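Local coordinates for transcriptional regulator, SorC family (Enterococcus faecalis, PDB 2O0M), which probably regulates transcription by binding DNA through one domain and a carbohydrate effector through another, at residues A[122-125]-A[126-129]; A[260-263]-A[264-267]. One frame throughout, in Å; residues are numbered along the deposited sequence.

Overall arrangement
The modelled chain starts at residue 95, within the putative sugar-binding domain, whose core is a largely parallel sheet flanked by helices. Interaction 1 comes first, near the start of helix 122-138, where one turn meets the next; this helix packs against strands 109-113 and 328-332 and against helix 152-159. Much later, interaction 2 covers the C-terminal part of helix 257-265 and the two residues that follow it; this helix lies on helix 246-252 and strand 283-286. Neither contact closes a long loop, since each joins residues within one continuous segment. They follow in series, neither nesting nor crossing. The centres of interactions 1 and 2 are about 33 Å apart, and their nearest atoms about 22 Å apart.

Interaction 1 of 2, residues A[122-125]-A[126-129]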
ATOM      1  N   LYS A 122      15.424 -12.264   0.420  1.00 17.60           N
ATOM      2  CA  LYS A 122      15.180 -12.391  -1.024  1.00 17.41           C
ATOM      3  C   LYS A 122      13.687 -12.360  -1.364  1.00 17.15           C
ATOM      4  O   LYS A 122      13.312 -11.943  -2.457  1.00 17.10           O
ATOM      5  CB  LYS A 122      15.827 -13.661  -1.606  1.00 17.22           C
ATOM      6  CG  LYS A 122      15.468 -13.932  -3.096  1.00 17.65           C
ATOM      7  CD  LYS A 122      16.353 -15.006  -3.743  1.00 17.14           C
ATOM      8  CE  LYS A 122      15.897 -15.386  -5.167  1.00 16.58           C
ATOM      9  NZ  LYS A 122      14.563 -16.042  -5.233  1.00 15.11           N
ATOM     10  N   VAL A 123      12.835 -12.773  -0.431  1.00 16.43           N
ATOM     11  CA  VAL A 123      11.389 -12.804  -0.696  1.00 16.18           C
ATOM     12  C   VAL A 123      10.861 -11.406  -1.047  1.00 15.86           C
ATOM     13  O   VAL A 123      10.026 -11.275  -1.923  1.00 14.60           O
ATOM     14  CB  VAL A 123      10.588 -13.415   0.477  1.00 15.97           C
ATOM     15  CG1 VAL A 123       9.070 -13.313   0.236  1.00 15.87           C
ATOM     16  CG2 VAL A 123      10.982 -14.882   0.681  1.00 15.47           C
ATOM     17  N   LEU A 124      11.368 -10.374  -0.380  1.00 16.37           N
ATOM     18  CA  LEU A 124      10.944  -8.994  -0.681  1.00 16.60           C
ATOM     19  C   LEU A 124      11.416  -8.551  -2.065  1.00 16.84           C
ATOM     20  O   LEU A 124      10.694  -7.868  -2.789  1.00 16.43           O
ATOM     21  CB  LEU A 124      11.451  -8.029   0.385  1.00 17.16           C
ATOM     22  CG  LEU A 124      10.837  -8.184   1.782  1.00 18.16           C
ATOM     23  CD1 LEU A 124      11.286  -7.040   2.685  1.00 20.66           C
ATOM     24  CD2 LEU A 124       9.320  -8.233   1.747  1.00 19.91           C
ATOM     25  N   SER A 125      12.628  -8.955  -2.429  1.00 16.94           N
ATOM     26  CA  SER A 125      13.140  -8.737  -3.783  1.00 17.31           C
ATOM     27  C   SER A 125      12.254  -9.456  -4.799  1.00 16.70           C
ATOM     28  O   SER A 125      11.896  -8.896  -5.840  1.00 16.49           O
ATOM     29  CB  SER A 125      14.606  -9.211  -3.896  1.00 18.00           C
ATOM     30  OG  SER A 125      15.010  -9.343  -5.250  1.00 20.98           O
ATOM     31  N   ASP A 126      11.901 -10.698  -4.488  1.00 15.61           N
ATOM     32  CA  ASP A 126      10.955 -11.465  -5.293  1.00 15.49           C
ATOM     33  C   ASP A 126       9.603 -10.771  -5.415  1.00 14.51           C
ATOM     34  O   ASP A 126       8.984 -10.815  -6.476  1.00 15.06           O
ATOM     35  CB  ASP A 126      10.757 -12.871  -4.723  1.00 15.47           C
ATOM     36  CG  ASP A 126      11.999 -13.740  -4.847  1.00 16.42           C
ATOM     37  OD1 ASP A 126      12.861 -13.466  -5.706  1.00 18.50           O
ATOM     38  OD2 ASP A 126      12.101 -14.703  -4.073  1.00 17.14           O
ATOM     39  N   PHE A 127       9.145 -10.124  -4.345  1.00 13.58           N
ATOM     40  CA  PHE A 127       7.895  -9.330  -4.443  1.00 13.15           C
ATOM     41  C   PHE A 127       8.023  -8.242  -5.516  1.00 12.79           C
ATOM     42  O   PHE A 127       7.049  -7.929  -6.201  1.00 12.73           O
ATOM     43  CB  PHE A 127       7.503  -8.664  -3.117  1.00 12.41           C
ATOM     44  CG  PHE A 127       6.965  -9.594  -2.046  1.00 11.78           C
ATOM     45  CD1 PHE A 127       6.541 -10.895  -2.310  1.00 12.10           C
ATOM     46  CD2 PHE A 127       6.858  -9.124  -0.745  1.00 11.20           C
ATOM     47  CE1 PHE A 127       6.046 -11.699  -1.293  1.00 11.31           C
ATOM     48  CE2 PHE A 127       6.368  -9.922   0.266  1.00 12.89           C
ATOM     49  CZ  PHE A 127       5.951 -11.214  -0.011  1.00 11.82           C
ATOM     50  N   GLY A 128       9.211  -7.652  -5.641  1.00 13.08           N
ATOM     51  CA  GLY A 128       9.494  -6.670  -6.693  1.00 13.43           C
ATOM     52  C   GLY A 128       9.328  -7.252  -8.081  1.00 13.88           C
ATOM     53  O   GLY A 128       8.695  -6.665  -8.945  1.00 13.84           O
ATOM     54  N   ASP A 129       9.918  -8.417  -8.305  1.00 14.03           N
ATOM     55  CA  ASP A 129       9.764  -9.131  -9.576  1.00 15.14           C
ATOM     56  C   ASP A 129       8.295  -9.404  -9.877  1.00 14.61           C
ATOM     57  O   ASP A 129       7.820  -9.176 -10.995  1.00 15.10           O
ATOM     58  CB  ASP A 129      10.520 -10.471  -9.542  1.00 16.13           C
ATOM     59  CG  ASP A 129      12.009 -10.325  -9.787  1.00 19.69           C
ATOM     60  OD1 ASP A 129      12.481  -9.219 -10.118  1.00 23.25           O
ATOM     61  OD2 ASP A 129      12.716 -11.348  -9.663  1.00 24.53           O
TER
HETATM   62  O   HOH W   1      14.857 -11.675  -6.232  1.00 36.87           O
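Lys122 runs extended until its last torsion, where chi4 of -65° bends NZ towards Asp126; the carboxylate comes to meet it because Asp126 CG stands anti to its carbonyl carbon, at chi1 -68°. The result is a classic i to i+4 salt bridge on one flank of helix 122-138, part of a Rossmann-like sugar-binding domain. The grip is two-pronged: NZ lies 3.0 Å from Asp126 OD2 and 3.1 Å from Asp126 OD1, using the syn lone pair of each oxygen, so the ammonium sits in the mouth of the carboxylate. OD1 has a second donor in a water 2.7 Å away. That water also lies 2.5 Å from Ser125 OG, linking the neighbouring residues Ser125 and Asp126 beside the ion pair, and Ser125 OG makes a further, weak hydrogen bond to Asn160. Together these contacts should restrain rotation of the carboxylate. Beneath them runs the ordinary helical backbone pattern, in which Asp126 N bonds Lys122 O at 2.8 Å.

The buried flank illustrates the apolar version of the same spacing. Val123 CG1 lies over a face of the Phe127 ring, 4.1 Å from its centroid and 28° off the ring normal, as a CH-pi contact. Leu124, three residues before Phe127, approaches the ring obliquely at CD2 and CE2, whereas Val123 CG1 lies nearest CE1 and CZ. The aromatic side chain thereby joins the helix to the core, reaching Ile330 and Val113 of two strands and Val157 of helix 152-159, while Leu124 touches Met156 of that same helix. Leu124 CD2 comes within 3.6 Å of Phe127 CD2, and Val123 O sits 3.4 Å above the ring plane, displaced towards the rim.

Interaction 2 of 2, residues A[260-263]-A[264-267]; sequences MVML and KQKN
Lys266 N donates to Met262 O at 3.0 Å, arriving almost in line with the C=O bond, though its N-H is bent away from straight (149°), in the last i to i+4 bond of these two segments. The same oxygen is brushed by the Lys266 side chain, whose CG lies 3.2 Å away. Further out, Lys266 and selenomethionine Met262 run side by side in the same direction, with Lys266 CE 3.7 Å from Met262 CG. Gln265 folds back along the preceding turn: its CG is wedged between backbone N and carbonyl carbon (chi1 64°), which lays the amide beside Val261 and brings NE2 within 3.5 Å of Met262 CA.

Here helix 257-265 ends in a Schellman motif. Asn267, the C-prime residue, takes a positive phi of 54°, and its N bonds Lys264 O at 3.1 Å while Ala268 N pairs with Leu263 O. The chain is thus turned out of the helix with the carbonyls of Leu263 and Lys264 engaged. On the inner side, buried Leu263 packs against Leu247 and Ala250 of helix 246-252 and against Tyr285. On the exposed outer side of the helix, Val261 CG1 rests 3.9 Å from Gln265 OE1.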
HETATM    1  N   MSE A 260      -2.443   6.133  20.471  1.00 14.48           N
HETATM    2  CA  MSE A 260      -1.878   4.814  20.754  1.00 15.31           C
HETATM    3  C   MSE A 260      -2.755   4.070  21.763  1.00 15.75           C
HETATM    4  O   MSE A 260      -3.086   2.902  21.573  1.00 15.82           O
HETATM    5  CB  MSE A 260      -0.468   4.950  21.310  1.00 15.69           C
HETATM    6  CG  MSE A 260       0.110   3.669  21.814  1.00 17.41           C
HETATM    7 SE   MSE A 260       0.012   2.201  20.507  1.00 26.71          SE
HETATM    8  CE  MSE A 260       1.673   2.622  19.670  1.00 18.72           C
ATOM      9  N   VAL A 261      -3.117   4.755  22.841  1.00 16.64           N
ATOM     10  CA  VAL A 261      -3.943   4.137  23.874  1.00 17.28           C
ATOM     11  C   VAL A 261      -5.314   3.753  23.309  1.00 18.11           C
ATOM     12  O   VAL A 261      -5.812   2.668  23.596  1.00 17.68           O
ATOM     13  CB  VAL A 261      -4.099   5.053  25.097  1.00 17.29           C
ATOM     14  CG1 VAL A 261      -5.146   4.485  26.065  1.00 17.75           C
ATOM     15  CG2 VAL A 261      -2.759   5.207  25.790  1.00 15.61           C
HETATM   16  N   MSE A 262      -5.896   4.641  22.502  1.00 19.41           N
HETATM   17  CA  MSE A 262      -7.197   4.401  21.856  1.00 20.78           C
HETATM   18  C   MSE A 262      -7.109   3.158  20.936  1.00 19.80           C
HETATM   19  O   MSE A 262      -7.984   2.294  20.951  1.00 19.09           O
HETATM   20  CB  MSE A 262      -7.668   5.679  21.113  1.00 20.73           C
HETATM   21  CG  MSE A 262      -9.162   5.748  20.708  1.00 22.43           C
HETATM   22 SE   MSE A 262      -9.897   7.558  20.115  1.00 31.78          SE
HETATM   23  CE  MSE A 262      -8.275   8.450  19.581  1.00 30.27           C
ATOM     24  N   LEU A 263      -6.037   3.041  20.160  1.00 19.30           N
ATOM     25  CA  LEU A 263      -5.893   1.898  19.247  1.00 20.15           C
ATOM     26  C   LEU A 263      -5.776   0.561  19.974  1.00 20.80           C
ATOM     27  O   LEU A 263      -6.321  -0.448  19.528  1.00 21.04           O
ATOM     28  CB  LEU A 263      -4.686   2.097  18.326  1.00 19.00           C
ATOM     29  CG  LEU A 263      -4.887   3.129  17.214  1.00 17.06           C
ATOM     30  CD1 LEU A 263      -3.572   3.402  16.534  1.00 14.75           C
ATOM     31  CD2 LEU A 263      -5.935   2.690  16.194  1.00 15.38           C
ATOM     32  N   LYS A 264      -5.061   0.560  21.093  1.00 22.12           N
ATOM     33  CA  LYS A 264      -4.954  -0.621  21.941  1.00 23.37           C
ATOM     34  C   LYS A 264      -6.306  -1.078  22.463  1.00 23.91           C
ATOM     35  O   LYS A 264      -6.641  -2.268  22.419  1.00 23.65           O
ATOM     36  CB  LYS A 264      -4.076  -0.312  23.142  1.00 23.68           C
ATOM     37  CG  LYS A 264      -2.628  -0.541  22.908  1.00 24.90           C
ATOM     38  CD  LYS A 264      -1.846   0.152  23.990  1.00 25.85           C
ATOM     39  CE  LYS A 264      -1.192   1.358  23.447  1.00 27.91           C
ATOM     40  NZ  LYS A 264      -0.065   0.944  22.614  1.00 29.35           N
ATOM     41  N   GLN A 265      -7.080  -0.134  22.978  1.00 24.54           N
ATOM     42  CA  GLN A 265      -8.345  -0.502  23.599  1.00 25.32           C
ATOM     43  C   GLN A 265      -9.430  -0.834  22.580  1.00 24.98           C
ATOM     44  O   GLN A 265     -10.359  -1.566  22.908  1.00 24.85           O
ATOM     45  CB  GLN A 265      -8.805   0.531  24.631  1.00 25.70           C
ATOM     46  CG  GLN A 265      -9.120   1.910  24.122  1.00 26.78           C
ATOM     47  CD  GLN A 265      -8.914   2.987  25.192  1.00 27.07           C
ATOM     48  OE1 GLN A 265      -8.630   2.695  26.363  1.00 31.97           O
ATOM     49  NE2 GLN A 265      -9.062   4.236  24.793  1.00 28.62           N
ATOM     50  N   LYS A 266      -9.299  -0.337  21.345  1.00 24.59           N
ATOM     51  CA  LYS A 266     -10.207  -0.744  20.257  1.00 24.42           C
ATOM     52  C   LYS A 266      -9.701  -1.994  19.519  1.00 23.68           C
ATOM     53  O   LYS A 266     -10.280  -2.403  18.513  1.00 23.47           O
ATOM     54  CB  LYS A 266     -10.477   0.407  19.278  1.00 24.89           C
ATOM     55  CG  LYS A 266     -10.997   1.680  19.945  1.00 25.63           C
ATOM     56  CD  LYS A 266     -12.024   2.409  19.107  1.00 25.84           C
ATOM     57  CE  LYS A 266     -12.104   3.893  19.467  1.00 27.48           C
ATOM     58  NZ  LYS A 266     -13.482   4.440  19.290  1.00 27.79           N
ATOM     59  N   ASN A 267      -8.641  -2.606  20.044  1.00 22.47           N
ATOM     60  CA  ASN A 267      -8.106  -3.872  19.547  1.00 22.18           C
ATOM     61  C   ASN A 267      -7.793  -3.829  18.055  1.00 20.67           C
ATOM     62  O   ASN A 267      -8.152  -4.726  17.295  1.00 20.25           O
ATOM     63  CB  ASN A 267      -9.059  -5.021  19.880  1.00 22.30           C
ATOM     64  CG  ASN A 267      -9.250  -5.191  21.373  1.00 22.57           C
ATOM     65  OD1 ASN A 267     -10.374  -5.161  21.871  1.00 24.90           O
ATOM     66  ND2 ASN A 267      -8.149  -5.357  22.096  1.00 22.74           N
TER